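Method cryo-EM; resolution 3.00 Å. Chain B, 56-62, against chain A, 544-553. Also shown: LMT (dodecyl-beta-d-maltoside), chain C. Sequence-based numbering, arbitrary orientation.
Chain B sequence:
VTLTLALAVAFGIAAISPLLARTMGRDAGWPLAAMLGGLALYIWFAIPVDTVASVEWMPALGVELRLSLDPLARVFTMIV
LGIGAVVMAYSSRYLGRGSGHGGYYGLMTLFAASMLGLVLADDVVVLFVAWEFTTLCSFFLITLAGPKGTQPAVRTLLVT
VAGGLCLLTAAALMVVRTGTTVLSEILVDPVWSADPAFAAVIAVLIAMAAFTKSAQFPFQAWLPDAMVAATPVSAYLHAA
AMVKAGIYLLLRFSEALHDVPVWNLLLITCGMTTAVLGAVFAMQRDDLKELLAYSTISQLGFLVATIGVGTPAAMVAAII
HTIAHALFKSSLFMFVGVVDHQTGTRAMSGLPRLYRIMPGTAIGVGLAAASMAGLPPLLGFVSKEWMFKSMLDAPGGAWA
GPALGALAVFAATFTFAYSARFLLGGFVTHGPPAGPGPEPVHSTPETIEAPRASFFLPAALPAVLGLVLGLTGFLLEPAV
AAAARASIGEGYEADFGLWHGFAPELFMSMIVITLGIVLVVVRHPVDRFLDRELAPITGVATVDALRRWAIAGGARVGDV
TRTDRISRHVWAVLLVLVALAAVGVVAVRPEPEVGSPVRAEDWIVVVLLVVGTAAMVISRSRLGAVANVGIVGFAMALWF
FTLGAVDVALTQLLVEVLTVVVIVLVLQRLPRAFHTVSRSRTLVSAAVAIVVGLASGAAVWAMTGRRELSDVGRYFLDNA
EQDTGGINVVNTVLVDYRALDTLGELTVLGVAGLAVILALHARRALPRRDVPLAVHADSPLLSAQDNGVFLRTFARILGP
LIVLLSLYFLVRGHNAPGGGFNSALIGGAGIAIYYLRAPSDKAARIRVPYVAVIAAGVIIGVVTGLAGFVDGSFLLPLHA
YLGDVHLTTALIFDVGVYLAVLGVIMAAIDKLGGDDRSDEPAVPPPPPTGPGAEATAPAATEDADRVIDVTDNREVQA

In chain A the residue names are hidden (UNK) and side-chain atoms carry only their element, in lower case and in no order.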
# COMPACT_ATOMS: atom_id res chain seq x y z
N GLU B 56 5.72 20.48 33.34
CA GLU B 56 6.29 20.02 32.08
C GLU B 56 5.32 19.08 31.37
O GLU B 56 4.83 18.12 31.97
CB GLU B 56 7.63 19.32 32.32
CG GLU B 56 8.70 20.21 32.93
CD GLU B 56 9.47 21.00 31.89
OE1 GLU B 56 8.90 21.30 30.82
OE2 GLU B 56 10.65 21.32 32.14
N TRP B 57 5.05 19.36 30.10
CA TRP B 57 4.21 18.51 29.28
C TRP B 57 4.97 17.92 28.10
O TRP B 57 4.98 16.70 27.93
CB TRP B 57 2.99 19.30 28.77
CG TRP B 57 2.02 18.50 27.96
CD1 TRP B 57 1.94 17.14 27.88
CD2 TRP B 57 0.99 19.01 27.12
NE1 TRP B 57 0.92 16.78 27.04
CE2 TRP B 57 0.32 17.91 26.55
CE3 TRP B 57 0.56 20.30 26.78
CZ2 TRP B 57 -0.75 18.05 25.68
CZ3 TRP B 57 -0.50 20.44 25.91
CH2 TRP B 57 -1.14 19.32 25.37
N MET B 58 5.62 18.76 27.30
CA MET B 58 6.39 18.29 26.14
C MET B 58 7.59 19.21 25.96
O MET B 58 7.58 20.11 25.11
CB MET B 58 5.53 18.26 24.88
CG MET B 58 4.52 17.13 24.84
SD MET B 58 3.74 16.93 23.23
CE MET B 58 2.96 18.53 23.03
N PRO B 59 8.64 19.01 26.76
CA PRO B 59 9.83 19.86 26.61
C PRO B 59 10.50 19.76 25.26
O PRO B 59 11.25 20.67 24.89
CB PRO B 59 10.76 19.36 27.73
CG PRO B 59 9.85 18.69 28.70
CD PRO B 59 8.76 18.08 27.88
N ALA B 60 10.26 18.69 24.50
CA ALA B 60 10.85 18.57 23.17
C ALA B 60 10.32 19.67 22.25
O ALA B 60 11.10 20.38 21.60
CB ALA B 60 10.56 17.19 22.58
N LEU B 61 9.00 19.82 22.19
CA LEU B 61 8.38 20.89 21.42
C LEU B 61 8.45 22.24 22.11
O LEU B 61 7.90 23.21 21.58
CB LEU B 61 6.92 20.54 21.13
CG LEU B 61 6.65 19.67 19.91
CD1 LEU B 61 7.23 18.28 20.10
CD2 LEU B 61 5.16 19.59 19.65
N GLY B 62 9.12 22.34 23.25
CA GLY B 62 9.12 23.57 24.01
C GLY B 62 7.78 23.92 24.61
O GLY B 62 7.56 25.07 25.00
N UNK A 544 -0.38 8.56 23.72
CA UNK A 544 0.64 9.29 22.98
C UNK A 544 0.28 10.75 22.77
O UNK A 544 1.15 11.53 22.37
c UNK A 544 1.83 6.78 20.24
c UNK A 544 0.88 8.63 21.63
c UNK A 544 1.56 7.26 21.65
c UNK A 544 2.84 7.31 22.47
N UNK A 545 -0.97 11.13 23.01
CA UNK A 545 -1.37 12.51 22.92
C UNK A 545 -1.18 13.24 24.23
O UNK A 545 -0.59 14.32 24.27
N UNK A 546 -1.67 12.64 25.32
CA UNK A 546 -1.45 13.23 26.64
C UNK A 546 0.03 13.17 27.01
O UNK A 546 0.68 14.20 27.21
c UNK A 546 -4.52 12.29 28.82
c UNK A 546 -4.19 14.08 27.11
c UNK A 546 -2.30 12.52 27.68
c UNK A 546 -3.82 12.66 27.53
N UNK A 547 0.58 11.96 27.11
CA UNK A 547 2.01 11.82 27.25
C UNK A 547 2.68 11.57 25.91
O UNK A 547 2.75 10.44 25.44
N UNK A 548 3.19 12.63 25.30
CA UNK A 548 3.79 12.51 23.98
C UNK A 548 5.28 12.77 24.02
O UNK A 548 6.00 12.45 23.06
N UNK A 549 5.76 13.35 25.12
CA UNK A 549 7.18 13.59 25.28
C UNK A 549 7.97 12.29 25.23
O UNK A 549 9.10 12.26 24.73
c UNK A 549 8.92 14.44 26.94
c UNK A 549 9.68 15.38 26.02
o UNK A 549 9.08 16.15 25.27
n UNK A 549 11.00 15.31 26.08
c UNK A 549 7.45 14.33 26.58
N UNK A 550 7.39 11.20 25.74
CA UNK A 550 8.07 9.90 25.69
C UNK A 550 8.38 9.50 24.26
O UNK A 550 9.50 9.08 23.95
c UNK A 550 9.03 7.25 27.16
c UNK A 550 6.65 6.45 26.97
c UNK A 550 7.23 8.84 26.39
c UNK A 550 7.71 7.39 26.41
N UNK A 551 7.40 9.61 23.37
CA UNK A 551 7.64 9.25 21.98
C UNK A 551 8.36 10.35 21.22
O UNK A 551 9.08 10.06 20.25
c UNK A 551 6.48 8.29 19.89
c UNK A 551 5.14 7.91 19.29
c UNK A 551 6.32 8.91 21.27
c UNK A 551 7.39 7.08 19.96
N UNK A 552 8.21 11.60 21.64
CA UNK A 552 8.93 12.69 20.98
C UNK A 552 10.43 12.59 21.22
O UNK A 552 11.23 12.88 20.32
c UNK A 552 8.39 14.04 21.46
c UNK A 552 7.31 14.68 20.59
c UNK A 552 7.85 14.96 19.20
c UNK A 552 6.79 15.95 21.23
N UNK A 553 10.83 12.17 22.42
CA UNK A 553 12.25 11.97 22.69
C UNK A 553 12.83 10.85 21.83
O UNK A 553 13.94 10.99 21.29
o UNK A 553 12.35 11.60 26.91
c UNK A 553 13.05 12.53 26.46
c UNK A 553 12.46 11.66 24.17
c UNK A 553 12.97 12.84 24.98
o UNK A 553 13.81 13.22 27.17
C1B LMT C . 6.29 11.86 31.92
C2B LMT C . 7.71 11.52 31.42
C3B LMT C . 7.71 10.80 30.06
C4B LMT C . 6.32 10.24 29.65
C5B LMT C . 5.54 9.79 30.91
C6B LMT C . 6.08 8.45 31.42
O1B LMT C . 5.74 12.92 31.16
O2B LMT C . 8.41 12.70 31.33
O3B LMT C . 8.69 9.84 30.00
O4' LMT C . 5.58 11.18 28.96
O5B LMT C . 5.45 10.74 31.96
O6B LMT C . 5.05 7.54 31.54
C1' LMT C . 3.57 15.38 33.77
C2' LMT C . 3.23 13.87 33.75
C3' LMT C . 3.72 13.17 32.45
C4' LMT C . 4.91 13.89 31.78
C5' LMT C . 5.69 14.63 32.91
C6' LMT C . 7.02 15.20 32.49
O1' LMT C . 2.81 16.05 32.85
O2' LMT C . 3.78 13.26 34.85
O3' LMT C . 2.70 13.06 31.55
O5' LMT C . 4.94 15.68 33.47
O6' LMT C . 7.11 14.99 31.14
C1 LMT C . 1.49 16.31 33.26
C2 LMT C . 0.68 16.24 32.00
C3 LMT C . 0.08 17.52 31.54
C4 LMT C . -1.32 17.23 31.09
C5 LMT C . -1.36 17.00 29.62
C6 LMT C . -2.67 17.39 29.03
C7 LMT C . -2.94 18.84 29.29
C8 LMT C . -4.12 19.26 28.49
C9 LMT C . -4.72 20.56 28.92
C10 LMT C . -6.07 20.65 28.28
C11 LMT C . -6.90 21.72 28.90
C12 LMT C . -6.25 23.05 28.81

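Position 544 carries four side-chain carbons, forked at the second, on a helical residue. That fork identifies leucine, L544(A); its side chain is out of reach of the chain B stretch and takes no part in the contact.

Position 545 has no side-chain atoms and is therefore glycine, G545(A). Its carbonyl lies at the edge of the W57(B) ring, with G545(A) O 4.0 Å from W57(B) CZ2.

Position 546 again has four carbons forked at the second: leucine, L546(A). Its CA-to-CB bond points away from the chain B stretch and no side-chain atom comes within 4.5 Å of it; the contact is made by the backbone O. W57(B) NE1 donates a hydrogen bond to L546(A) O at 2.6 Å, with an N-H...acceptor angle of 149°; the acceptor lies near the plane of the indole, as the direction of its N-H requires.

Position 547 has no side-chain atoms, hence G547(A), the first residue to leave helical phi/psi. Nothing crowds a modelled CB there, so the assignment rests on the absent atoms alone.

Position 548 is also bare: G548(A). Here an ideal CB would clash with L544(A) O at 2.8 Å, and would sit 3.5 Å from M58(B) SD.

Position 549 shows three carbons, the third bearing one oxygen and one nitrogen. This terminal amide on a three-carbon chain is glutamine, Q549(A). Its CA-to-CB bond points toward chain B, and Q549(A) OE1 accepts a hydrogen bond from A60(B) N at 2.9 Å and 159°. P59(B) N is 3.3 Å from Q549(A) OE1 but has no hydrogen to offer.

Positions 550 and 551 each have four carbons forked at the second, giving L550(A) and L551(A). Both side chains are out of reach of the chain B stretch; L550(A) CB instead approaches LMT C4B at 3.7 Å.

Position 552 repeats the forked four-carbon pattern, L552(A), and its CA-to-CB bond points toward chain B. L552(A) CD1 is 3.8 Å from M58(B) SD, and L552(A) CB is 4.0 Å from A60(B) CB. The 2.6 Å between L552(A) CD1 and L61(B) CD1 is a clash in the model and supports no inference beyond proximity.

Position 553 has three carbons, the third carrying two oxygens: glutamate, E553(A), whose side chain makes no contact with the chain B stretch.

The contact joins two polar anchors to an apolar patch. The indole N-H engages a carbonyl of the first helix, while LMT C5 covers one ring face; the glutamine amide oxygen engages a backbone N-H of the chain B loop. Three residues beyond Q549(A), nearly one helical turn, L552(A) meets M58(B) and A60(B). Together the two stretches bury 397 Å².

Chain A (544-553) LGLGGQLLLE
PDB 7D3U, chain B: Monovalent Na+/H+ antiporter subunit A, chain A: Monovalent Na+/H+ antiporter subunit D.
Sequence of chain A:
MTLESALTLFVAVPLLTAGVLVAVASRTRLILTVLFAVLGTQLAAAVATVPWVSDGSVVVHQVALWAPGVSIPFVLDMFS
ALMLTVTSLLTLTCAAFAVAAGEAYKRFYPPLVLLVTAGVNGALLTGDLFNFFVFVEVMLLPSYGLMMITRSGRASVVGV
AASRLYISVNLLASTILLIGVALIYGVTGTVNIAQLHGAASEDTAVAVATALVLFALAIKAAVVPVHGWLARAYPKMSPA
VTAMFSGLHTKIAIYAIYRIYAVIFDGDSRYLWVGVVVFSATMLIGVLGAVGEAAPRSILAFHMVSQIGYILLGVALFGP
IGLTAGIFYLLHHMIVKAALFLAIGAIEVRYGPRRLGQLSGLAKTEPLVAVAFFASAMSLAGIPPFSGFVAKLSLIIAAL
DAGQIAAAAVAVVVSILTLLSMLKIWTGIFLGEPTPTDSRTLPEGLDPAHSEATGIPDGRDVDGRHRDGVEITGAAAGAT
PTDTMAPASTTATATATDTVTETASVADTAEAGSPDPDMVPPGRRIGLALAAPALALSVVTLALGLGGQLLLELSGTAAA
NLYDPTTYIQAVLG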